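Local coordinates for chromosome-partitioning protein ParB (Caulobacter vibrioides NA1000, PDB 6S6H) that binds the centromeric parS site near the replication origin and takes part in chromosome partition, here represented by its DNA-binding domain, at residues 17-20 with 21-24; 49-52 with 53-57. All coordinates share one frame; numbering follows the deposited sequence.

Contact 1 (17-20 with 21-24); sequences DLNV and LEEA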
ATOM      1  N   ASP B  17     -14.137  -5.659   3.276  1.00 57.97           N
ATOM      2  CA  ASP B  17     -13.784  -5.664   1.831  1.00 58.16           C
ATOM      3  C   ASP B  17     -14.253  -4.346   1.196  1.00 56.64           C
ATOM      4  O   ASP B  17     -15.092  -4.392   0.269  1.00 57.96           O
ATOM      5  CB  ASP B  17     -14.377  -6.892   1.133  1.00 59.98           C
ATOM      6  CG  ASP B  17     -13.972  -7.035  -0.327  1.00 61.25           C
ATOM      7  OD1 ASP B  17     -12.988  -6.383  -0.731  1.00 61.70           O
ATOM      8  OD2 ASP B  17     -14.648  -7.795  -1.050  1.00 63.53           O
ATOM      9  N   LEU B  18     -13.743  -3.212   1.685  1.00 53.60           N
ATOM     10  CA  LEU B  18     -14.150  -1.855   1.235  1.00 51.35           C
ATOM     11  C   LEU B  18     -13.032  -1.248   0.387  1.00 49.60           C
ATOM     12  O   LEU B  18     -11.862  -1.349   0.798  1.00 49.08           O
ATOM     13  CB  LEU B  18     -14.435  -0.973   2.452  1.00 51.16           C
ATOM     14  CG  LEU B  18     -15.536  -1.463   3.391  1.00 51.65           C
ATOM     15  CD1 LEU B  18     -15.696  -0.511   4.567  1.00 51.49           C
ATOM     16  CD2 LEU B  18     -16.857  -1.625   2.653  1.00 51.63           C
ATOM     17  N   ASN B  19     -13.389  -0.628  -0.741  1.00 47.80           N
ATOM     18  CA  ASN B  19     -12.463   0.209  -1.545  1.00 46.24           C
ATOM     19  C   ASN B  19     -12.171   1.479  -0.733  1.00 45.39           C
ATOM     20  O   ASN B  19     -12.880   1.731   0.255  1.00 45.14           O
ATOM     21  CB  ASN B  19     -13.000   0.458  -2.960  1.00 45.89           C
ATOM     22  CG  ASN B  19     -14.220   1.353  -3.020  1.00 45.85           C
ATOM     23  OD1 ASN B  19     -14.312   2.348  -2.306  1.00 45.51           O
ATOM     24  ND2 ASN B  19     -15.150   1.025  -3.900  1.00 46.04           N
ATOM     25  N   VAL B  20     -11.149   2.240  -1.124  1.00 44.78           N
ATOM     26  CA  VAL B  20     -10.607   3.384  -0.331  1.00 44.20           C
ATOM     27  C   VAL B  20     -11.712   4.420  -0.070  1.00 43.27           C
ATOM     28  O   VAL B  20     -11.710   5.001   1.031  1.00 43.29           O
ATOM     29  CB  VAL B  20      -9.376   4.007  -1.018  1.00 44.23           C
ATOM     30  CG1 VAL B  20      -9.732   4.700  -2.324  1.00 44.44           C
ATOM     31  CG2 VAL B  20      -8.637   4.958  -0.089  1.00 44.26           C
ATOM     32  N   LEU B  21     -12.613   4.651  -1.032  1.00 42.63           N
ATOM     33  CA  LEU B  21     -13.684   5.682  -0.929  1.00 42.32           C
ATOM     34  C   LEU B  21     -14.787   5.211   0.029  1.00 42.20           C
ATOM     35  O   LEU B  21     -15.373   6.073   0.717  1.00 41.67           O
ATOM     36  CB  LEU B  21     -14.251   5.978  -2.321  1.00 42.48           C
ATOM     37  CG  LEU B  21     -13.304   6.710  -3.270  1.00 42.76           C
ATOM     38  CD1 LEU B  21     -13.917   6.832  -4.657  1.00 43.23           C
ATOM     39  CD2 LEU B  21     -12.932   8.084  -2.727  1.00 42.74           C
ATOM     40  N   GLU B  22     -15.070   3.907   0.065  1.00 42.41           N
ATOM     41  CA  GLU B  22     -16.053   3.300   1.002  1.00 43.50           C
ATOM     42  C   GLU B  22     -15.511   3.417   2.434  1.00 44.02           C
ATOM     43  O   GLU B  22     -16.316   3.695   3.347  1.00 43.60           O
ATOM     44  CB  GLU B  22     -16.348   1.850   0.614  1.00 43.68           C
ATOM     45  CG  GLU B  22     -17.207   1.731  -0.635  1.00 43.81           C
ATOM     46  CD  GLU B  22     -17.291   0.337  -1.232  1.00 43.91           C
ATOM     47  OE1 GLU B  22     -16.436  -0.500  -0.900  1.00 44.04           O
ATOM     48  OE2 GLU B  22     -18.206   0.097  -2.037  1.00 44.14           O
ATOM     49  N   GLU B  23     -14.200   3.228   2.613  1.00 44.60           N
ATOM     50  CA  GLU B  23     -13.502   3.387   3.919  1.00 45.64           C
ATOM     51  C   GLU B  23     -13.581   4.851   4.363  1.00 45.67           C
ATOM     52  O   GLU B  23     -13.839   5.091   5.560  1.00 46.08           O
ATOM     53  CB  GLU B  23     -12.042   2.943   3.822  1.00 46.60           C
ATOM     54  CG  GLU B  23     -11.886   1.448   3.623  1.00 47.97           C
ATOM     55  CD  GLU B  23     -10.466   0.925   3.751  1.00 48.83           C
ATOM     56  OE1 GLU B  23     -10.251  -0.265   3.433  1.00 49.09           O
ATOM     57  OE2 GLU B  23      -9.589   1.707   4.168  1.00 49.47           O
ATOM     58  N   ALA B  24     -13.362   5.783   3.432  1.00 45.20           N
ATOM     59  CA  ALA B  24     -13.406   7.247   3.663  1.00 44.67           C
ATOM     60  C   ALA B  24     -14.777   7.651   4.217  1.00 44.96           C
ATOM     61  O   ALA B  24     -14.821   8.243   5.315  1.00 45.65           O
ATOM     62  CB  ALA B  24     -13.099   7.976   2.380  1.00 44.59           C
TER
HETATM   63  O   HOH W   1     -11.661  -2.379   4.288  1.00 38.27           O

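Contact 2 (49-52 with 53-57); sequences RSHV and ANTMR. With nucleotides of chain D.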
ATOM      1  N   ARG B  49      -2.859  10.013  12.069  1.00 42.64           N
ATOM      2  CA  ARG B  49      -3.943  11.018  11.919  1.00 42.39           C
ATOM      3  C   ARG B  49      -3.981  11.498  10.459  1.00 41.48           C
ATOM      4  O   ARG B  49      -5.095  11.657   9.921  1.00 40.99           O
ATOM      5  CB  ARG B  49      -3.726  12.139  12.943  1.00 42.99           C
ATOM      6  CG  ARG B  49      -4.887  13.111  13.093  1.00 43.17           C
ATOM      7  CD  ARG B  49      -4.962  14.158  11.997  1.00 42.98           C
ATOM      8  NE  ARG B  49      -3.678  14.795  11.735  1.00 43.32           N
ATOM      9  CZ  ARG B  49      -3.443  15.661  10.751  1.00 43.68           C
ATOM     10  NH1 ARG B  49      -4.412  16.008   9.918  1.00 43.65           N
ATOM     11  NH2 ARG B  49      -2.233  16.179  10.606  1.00 43.91           N
ATOM     12  N   SER B  50      -2.819  11.699   9.828  1.00 41.15           N
ATOM     13  CA  SER B  50      -2.701  12.180   8.423  1.00 40.89           C
ATOM     14  C   SER B  50      -3.258  11.135   7.444  1.00 40.57           C
ATOM     15  O   SER B  50      -3.887  11.543   6.446  1.00 40.10           O
ATOM     16  CB  SER B  50      -1.283  12.560   8.080  1.00 40.76           C
ATOM     17  OG  SER B  50      -0.395  11.475   8.281  1.00 40.52           O
ATOM     18  N   HIS B  51      -3.047   9.843   7.722  1.00 40.80           N
ATOM     19  CA  HIS B  51      -3.621   8.708   6.950  1.00 40.75           C
ATOM     20  C   HIS B  51      -5.150   8.817   6.938  1.00 40.59           C
ATOM     21  O   HIS B  51      -5.745   8.691   5.852  1.00 40.10           O
ATOM     22  CB  HIS B  51      -3.154   7.359   7.518  1.00 41.31           C
ATOM     23  CG  HIS B  51      -3.874   6.189   6.936  1.00 41.05           C
ATOM     24  ND1 HIS B  51      -3.624   5.736   5.657  1.00 40.77           N
ATOM     25  CD2 HIS B  51      -4.847   5.398   7.438  1.00 41.19           C
ATOM     26  CE1 HIS B  51      -4.405   4.707   5.400  1.00 40.90           C
ATOM     27  NE2 HIS B  51      -5.166   4.480   6.476  1.00 41.14           N
ATOM     28  N   VAL B  52      -5.751   9.056   8.106  1.00 41.27           N
ATOM     29  CA  VAL B  52      -7.230   9.177   8.286  1.00 41.62           C
ATOM     30  C   VAL B  52      -7.717  10.395   7.492  1.00 41.65           C
ATOM     31  O   VAL B  52      -8.719  10.259   6.750  1.00 41.62           O
ATOM     32  CB  VAL B  52      -7.611   9.269   9.778  1.00 42.03           C
ATOM     33  CG1 VAL B  52      -9.085   9.592   9.975  1.00 42.27           C
ATOM     34  CG2 VAL B  52      -7.236   7.999  10.531  1.00 42.41           C
ATOM     35  N   ALA B  53      -7.020  11.528   7.633  1.00 41.65           N
ATOM     36  CA  ALA B  53      -7.320  12.812   6.956  1.00 41.61           C
ATOM     37  C   ALA B  53      -7.235  12.634   5.435  1.00 41.07           C
ATOM     38  O   ALA B  53      -8.199  13.006   4.739  1.00 41.49           O
ATOM     39  CB  ALA B  53      -6.363  13.879   7.434  1.00 42.02           C
ATOM     40  N   ASN B  54      -6.116  12.101   4.943  1.00 40.78           N
ATOM     41  CA  ASN B  54      -5.843  11.950   3.488  1.00 40.87           C
ATOM     42  C   ASN B  54      -6.874  10.992   2.875  1.00 41.05           C
ATOM     43  O   ASN B  54      -7.322  11.260   1.746  1.00 41.12           O
ATOM     44  CB  ASN B  54      -4.402  11.503   3.218  1.00 40.51           C
ATOM     45  CG  ASN B  54      -3.402  12.639   3.305  1.00 40.73           C
ATOM     46  OD1 ASN B  54      -3.734  13.795   3.047  1.00 40.32           O
ATOM     47  ND2 ASN B  54      -2.167  12.320   3.654  1.00 40.81           N
ATOM     48  N   THR B  55      -7.244   9.929   3.595  1.00 41.00           N
ATOM     49  CA  THR B  55      -8.259   8.936   3.157  1.00 41.29           C
ATOM     50  C   THR B  55      -9.582   9.665   2.887  1.00 41.35           C
ATOM     51  O   THR B  55     -10.123   9.500   1.782  1.00 41.57           O
ATOM     52  CB  THR B  55      -8.400   7.798   4.179  1.00 41.48           C
ATOM     53  OG1 THR B  55      -7.141   7.135   4.284  1.00 41.22           O
ATOM     54  CG2 THR B  55      -9.459   6.787   3.800  1.00 41.51           C
ATOM     55  N   MET B  56     -10.062  10.470   3.837  1.00 41.68           N
ATOM     56  CA  MET B  56     -11.392  11.141   3.758  1.00 42.33           C
ATOM     57  C   MET B  56     -11.364  12.290   2.737  1.00 42.15           C
ATOM     58  O   MET B  56     -12.396  12.490   2.063  1.00 42.22           O
ATOM     59  CB  MET B  56     -11.834  11.659   5.128  1.00 42.96           C
ATOM     60  CG  MET B  56     -12.237  10.538   6.070  1.00 43.12           C
ATOM     61  SD  MET B  56     -12.750  11.104   7.704  1.00 43.96           S
ATOM     62  CE  MET B  56     -11.320  12.070   8.192  1.00 43.88           C
ATOM     63  N   ARG B  57     -10.231  12.990   2.602  1.00 42.07           N
ATOM     64  CA  ARG B  57     -10.026  14.086   1.611  1.00 42.33           C
ATOM     65  C   ARG B  57     -10.405  13.618   0.197  1.00 41.82           C
ATOM     66  O   ARG B  57     -10.856  14.468  -0.599  1.00 41.93           O
ATOM     67  CB  ARG B  57      -8.573  14.578   1.627  1.00 42.83           C
ATOM     68  CG  ARG B  57      -8.271  15.593   2.720  1.00 43.45           C
ATOM     69  CD  ARG B  57      -6.837  16.085   2.675  1.00 44.07           C
ATOM     70  NE  ARG B  57      -6.534  16.716   1.393  1.00 44.67           N
ATOM     71  CZ  ARG B  57      -5.520  16.407   0.584  1.00 44.42           C
ATOM     72  NH1 ARG B  57      -4.641  15.473   0.915  1.00 44.36           N
ATOM     73  NH2 ARG B  57      -5.387  17.054  -0.562  1.00 44.71           N
TER
ATOM     74  P    DT D   5      -6.815  20.339   1.271  1.00 45.51           P
ATOM     75  OP1  DT D   5      -7.120  21.416   0.293  1.00 46.57           O
ATOM     76  OP2  DT D   5      -7.618  19.085   1.248  1.00 45.04           O
ATOM     77  O5'  DT D   5      -5.273  19.948   1.144  1.00 44.45           O
ATOM     78  C5'  DT D   5      -4.277  20.981   1.150  1.00 45.20           C
ATOM     79  C4'  DT D   5      -2.888  20.413   1.329  1.00 44.76           C
ATOM     80  O4'  DT D   5      -2.757  19.719   2.584  1.00 43.45           O
ATOM     81  C3'  DT D   5      -2.405  19.421   0.266  1.00 44.51           C
ATOM     82  O3'  DT D   5      -1.575  20.137  -0.658  1.00 46.01           O
ATOM     83  C2'  DT D   5      -1.625  18.378   1.058  1.00 43.12           C
ATOM     84  C1'  DT D   5      -1.572  18.964   2.459  1.00 43.30           C
ATOM     85  N1   DT D   5      -1.520  18.005   3.577  1.00 43.01           N
ATOM     86  C2   DT D   5      -0.312  17.833   4.215  1.00 43.31           C
ATOM     87  O2   DT D   5       0.706  18.412   3.875  1.00 45.80           O
ATOM     88  N3   DT D   5      -0.337  16.943   5.259  1.00 42.50           N
ATOM     89  C4   DT D   5      -1.426  16.230   5.723  1.00 41.76           C
ATOM     90  O4   DT D   5      -1.298  15.469   6.678  1.00 41.20           O
ATOM     91  C5   DT D   5      -2.664  16.466   5.014  1.00 41.90           C
ATOM     92  C7   DT D   5      -3.897  15.739   5.447  1.00 41.82           C
ATOM     93  C6   DT D   5      -2.649  17.333   3.993  1.00 42.63           C
ATOM     94  P    DT D   3     -10.808  16.963  13.714  1.00 49.46           P
ATOM     95  OP1  DT D   3     -12.256  16.737  13.473  1.00 50.30           O
ATOM     96  OP2  DT D   3      -9.952  15.843  14.179  1.00 48.24           O
ATOM     97  O5'  DT D   3     -10.187  17.563  12.376  1.00 48.28           O
ATOM     98  C5'  DT D   3     -10.634  18.834  11.856  1.00 48.38           C
ATOM     99  C4'  DT D   3      -9.679  19.350  10.804  1.00 47.34           C
ATOM    100  O4'  DT D   3      -8.393  19.655  11.393  1.00 46.77           O
ATOM    101  C3'  DT D   3      -9.395  18.389   9.639  1.00 46.36           C
ATOM    102  O3'  DT D   3      -9.821  18.982   8.403  1.00 47.24           O
ATOM    103  C2'  DT D   3      -7.889  18.180   9.690  1.00 44.98           C
ATOM    104  C1'  DT D   3      -7.423  19.433  10.390  1.00 45.43           C
ATOM    105  N1   DT D   3      -6.095  19.352  11.033  1.00 44.96           N
ATOM    106  C2   DT D   3      -5.104  20.187  10.562  1.00 44.53           C
ATOM    107  O2   DT D   3      -5.276  20.977   9.648  1.00 44.76           O
ATOM    108  N3   DT D   3      -3.898  20.061  11.205  1.00 44.15           N
ATOM    109  C4   DT D   3      -3.588  19.203  12.242  1.00 44.12           C
ATOM    110  O4   DT D   3      -2.455  19.202  12.716  1.00 44.00           O
ATOM    111  C5   DT D   3      -4.672  18.353  12.683  1.00 44.13           C
ATOM    112  C7   DT D   3      -4.430  17.391  13.804  1.00 44.12           C
ATOM    113  C6   DT D   3      -5.854  18.467  12.062  1.00 44.70           C
ATOM    114  P    DG D   4      -9.542  18.255   6.992  1.00 46.22           P
ATOM    115  OP1  DG D   4     -10.742  18.440   6.135  1.00 47.22           O
ATOM    116  OP2  DG D   4      -9.054  16.878   7.261  1.00 45.86           O
ATOM    117  O5'  DG D   4      -8.364  19.136   6.381  1.00 45.15           O
ATOM    118  C5'  DG D   4      -8.611  20.494   5.969  1.00 45.47           C
ATOM    119  C4'  DG D   4      -7.496  20.993   5.082  1.00 45.07           C
ATOM    120  O4'  DG D   4      -6.258  21.042   5.830  1.00 44.42           O
ATOM    121  C3'  DG D   4      -7.208  20.127   3.858  1.00 44.41           C
ATOM    122  O3'  DG D   4      -6.901  20.962   2.739  1.00 44.56           O
ATOM    123  C2'  DG D   4      -6.027  19.282   4.298  1.00 43.26           C
ATOM    124  C1'  DG D   4      -5.274  20.228   5.214  1.00 43.81           C
ATOM    125  N9   DG D   4      -4.518  19.576   6.276  1.00 43.32           N
ATOM    126  C8   DG D   4      -5.007  18.726   7.238  1.00 42.85           C
ATOM    127  N7   DG D   4      -4.091  18.313   8.071  1.00 42.58           N
ATOM    128  C5   DG D   4      -2.929  18.934   7.639  1.00 42.59           C
ATOM    129  C6   DG D   4      -1.608  18.871   8.153  1.00 42.91           C
ATOM    130  O6   DG D   4      -1.189  18.228   9.121  1.00 42.62           O
ATOM    131  N1   DG D   4      -0.734  19.663   7.415  1.00 44.12           N
ATOM    132  C2   DG D   4      -1.084  20.416   6.321  1.00 44.86           C
ATOM    133  N2   DG D   4      -0.095  21.114   5.740  1.00 46.31           N
ATOM    134  N3   DG D   4      -2.311  20.483   5.832  1.00 44.33           N
ATOM    135  C4   DG D   4      -3.177  19.723   6.535  1.00 43.38           C
TER

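Contact 1 (17-20 with 21-24)
Asn19 and Glu22 hold each other by exchanging bonds between side chain and backbone, each reaching for the other's amide N-H. In one direction OD1 of Asn19 accepts from Glu22 N at 2.9 Å, the donor lying somewhat off the plane of the side-chain carbonyl. The Asn19 torsion makes this possible: CG sits between the backbone N and the carbonyl carbon (chi1 69°), which turns the amide over the first turn of the helix. In return, OE1 of Glu22 takes the N-H of Asn19 at 3.1 Å, using the anti side of the carboxylate and meeting the donor 32° out of its plane. The two side chains run across one another at about a right angle, yet their flat ends are stacked and almost parallel, 17° apart, with Glu22 CD 3.5 Å from Asn19 ND2. This reciprocal pair is a capping box, with Asn19 as N-cap of helix 20-34 in the ParB helix-turn-helix domain; OD1 of Asn19 gives Glu22 N, in the first turn, a partner that no preceding turn could supply, while the return bond holds the N-cap residue itself. From the next residue on, the helix serves itself, Glu23 N donating to Asn19 O and Ala24 N to Val20 O. Leu18, just outside the cap, rests on the side chains of Glu22 and Glu23: its CB lies 3.7 Å from CG of Glu23, while CD2 passes 3.8 Å from Glu22 OE1. Glu23 OE1 turns back along the incoming loop, where the O of a water lies 2.7 Å from it, close enough to donate, and accepts a weak bond from Leu18 N. Toward the rest of the domain, Val20 and Leu21 both touch Leu58, and Leu21 also packs against helix 63-71 through Gln66, Leu69 and Val70.

Contact 2 (49-52 with 53-57)
This is a local contact between successive turns of helix 49-57, which lies with one side on the protein and the other in the DNA. On the protein side, His51 O accepts two bonds from Thr55, one from N and one from OG1 at 2.6 Å, arriving from opposite faces of the carbonyl plane. OG1 of Thr55 also stands over one face of the His51 ring, offset toward its rim, 3.8 Å above the plane. Val52 and Met56 lie side by side, CG1 to CE 3.8 Å, with Met56 continuing onto Tyr27 and Met31 of helix 20-34. Toward the DNA, Arg49 bends at chi2 and chi3 to bring its guanidinium edge to the guanine of DG4 of chain D: NH1 bonds N7 at 3.0 Å and NH2 bonds O6 at 2.7 Å. One face of that group covers C5 of DT3 of chain D. At the other end, Arg57 gives NE to OP2 of DT5 of chain D (2.6 Å), while its NH1 bonds Asn54 OD1 close to the guanidinium plane, though tilted from that of the amide, whose ND2 bonds O4 of a thymine base. Such paired donors on N7 and O6 are the classic arginine-guanine readout by the recognition helix of a helix-turn-helix.

How the contacts relate
Read from the N terminus, the chain meets contact 1 first, where the loop after helix 4-11 turns into helix 20-34. Contact 2 opens only after helix 38-45 and lies wholly within helix 49-57. The two are therefore in series, neither nested nor crossed, and neither closes a long loop, since the segments of each are contiguous. Space brings them together nonetheless: their centres are about 12 Å apart, and they touch where CB of Ala24 packs 3.4 Å from Thr55 O and Met56 CG lies 3.5 Å from Ala24 O. The capped start of helix 20-34 thus backs the C-terminal half of the DNA-reading helix, within one ParB helix-turn-helix domain.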